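Local coordinates for protein fiber (Human adenovirus 35, PDB 2QLK) that forms the trimeric head of the adenovirus fibre, the capsid protein that attaches the virus to its host-cell receptor CD46, at residues Q35-E38 with N43-K46. Sequence-based numbering, arbitrary orientation.
Sequences QIVE and NDGK
The carboxylate of D44 receives two consecutive backbone N-H groups of segment 35-38, those of I36 and V37. OD1 takes the amide of I36 in a short, nearly straight bond (N to OD1 2.6 Å, 175° at the hydrogen). OD2 takes the next amide, V37 N, at 3.1 Å with a more bent approach. Each oxygen offers its syn lone pair, so the carboxylate meets the two amides with one oxygen each. In D44 a chi1 of 48° sets CG in the cleft flanked by the residue's own N and C, which brings the carboxylate against the two amides. The same oxygens lie against carbon: OD1 is 3.3 Å from Q35 CA, and OD2 is 3.3 Å from V37 CB. Beside the carboxylate, the outstretched side chain of Q35 passes N43 at a slant, the planes of the two amides 73° apart, and both side chains also touch K102. I36 reaches past D44, its CD1 packing 4.0 Å from G45 CA. D44 and G45 form a classic beta bulge opposite C34, where strand 45-54 of the knob domain begins and the chain leaves the loop that follows strand 23-25. D44 is buried, and two N-H donors on neighbouring residues would probably stabilise its negative charge while fixing the rotation of the carboxylate, tying the loop back to the start of the strand.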
loop_
_atom_site.group_PDB
_atom_site.type_symbol
_atom_site.label_atom_id
_atom_site.label_comp_id
_atom_site.label_asym_id
_atom_site.label_seq_id
_atom_site.Cartn_x
_atom_site.Cartn_y
_atom_site.Cartn_z
ATOM N N GLN A 35 -15.656 18.364 -8.892
ATOM C CA GLN A 35 -16.498 19.252 -8.105
ATOM C C GLN A 35 -16.744 18.653 -6.737
ATOM O O GLN A 35 -17.411 17.629 -6.593
ATOM C CB GLN A 35 -17.826 19.503 -8.850
ATOM C CG GLN A 35 -17.591 19.952 -10.297
ATOM C CD GLN A 35 -18.840 20.402 -11.045
ATOM O OE1 GLN A 35 -19.891 19.765 -10.979
ATOM N NE2 GLN A 35 -18.712 21.502 -11.788
ATOM N N ILE A 36 -16.186 19.310 -5.736
ATOM C CA ILE A 36 -16.301 18.872 -4.356
ATOM C C ILE A 36 -17.563 19.413 -3.705
ATOM O O ILE A 36 -18.248 18.697 -2.977
ATOM C CB ILE A 36 -15.057 19.327 -3.551
ATOM C CG1 ILE A 36 -13.845 18.505 -4.019
ATOM C CG2 ILE A 36 -15.280 19.140 -2.039
ATOM C CD1 ILE A 36 -12.525 19.145 -3.710
ATOM N N VAL A 37 -17.857 20.679 -3.961
ATOM C CA VAL A 37 -19.035 21.320 -3.403
ATOM C C VAL A 37 -20.199 21.089 -4.360
ATOM O O VAL A 37 -20.090 21.394 -5.548
ATOM C CB VAL A 37 -18.782 22.837 -3.230
ATOM C CG1 VAL A 37 -20.055 23.554 -2.829
ATOM C CG2 VAL A 37 -17.688 23.045 -2.191
ATOM N N GLU A 38 -21.305 20.530 -3.872
ATOM C CA GLU A 38 -22.417 20.313 -4.778
ATOM C C GLU A 38 -22.931 21.665 -5.269
ATOM O O GLU A 38 -22.821 22.678 -4.567
ATOM C CB GLU A 38 -23.526 19.484 -4.111
ATOM C CG GLU A 38 -24.142 20.051 -2.854
ATOM C CD GLU A 38 -25.068 19.040 -2.179
ATOM O OE1 GLU A 38 -25.030 17.846 -2.557
ATOM O OE2 GLU A 38 -25.825 19.436 -1.265
ATOM N N ASN A 43 -15.336 23.727 -11.384
ATOM C CA ASN A 43 -14.545 22.698 -10.731
ATOM C C ASN A 43 -13.739 23.354 -9.629
ATOM O O ASN A 43 -13.083 24.362 -9.859
ATOM C CB ASN A 43 -13.677 22.021 -11.777
ATOM C CG ASN A 43 -14.529 21.366 -12.871
ATOM O OD1 ASN A 43 -14.057 21.065 -13.962
ATOM N ND2 ASN A 43 -15.805 21.152 -12.566
ATOM N N ASP A 44 -13.833 22.809 -8.421
ATOM C CA ASP A 44 -13.142 23.384 -7.280
ATOM C C ASP A 44 -12.052 22.525 -6.696
ATOM O O ASP A 44 -11.560 22.808 -5.598
ATOM C CB ASP A 44 -14.127 23.732 -6.171
ATOM C CG ASP A 44 -15.079 22.606 -5.868
ATOM O OD1 ASP A 44 -14.865 21.487 -6.388
ATOM O OD2 ASP A 44 -16.050 22.851 -5.112
ATOM N N GLY A 45 -11.681 21.482 -7.414
ATOM C CA GLY A 45 -10.637 20.625 -6.917
ATOM C C GLY A 45 -9.795 20.023 -8.018
ATOM O O GLY A 45 -10.223 19.953 -9.180
ATOM N N LYS A 46 -8.585 19.604 -7.648
ATOM C CA LYS A 46 -7.670 18.966 -8.593
ATOM C C LYS A 46 -7.366 17.553 -8.139
ATOM O O LYS A 46 -6.639 17.335 -7.181
ATOM C CB LYS A 46 -6.370 19.754 -8.703
ATOM C CG LYS A 46 -6.557 21.143 -9.271
ATOM C CD LYS A 46 -5.282 21.976 -9.134
ATOM C CE LYS A 46 -5.392 23.295 -9.920
ATOM N NZ LYS A 46 -4.246 24.236 -9.651
#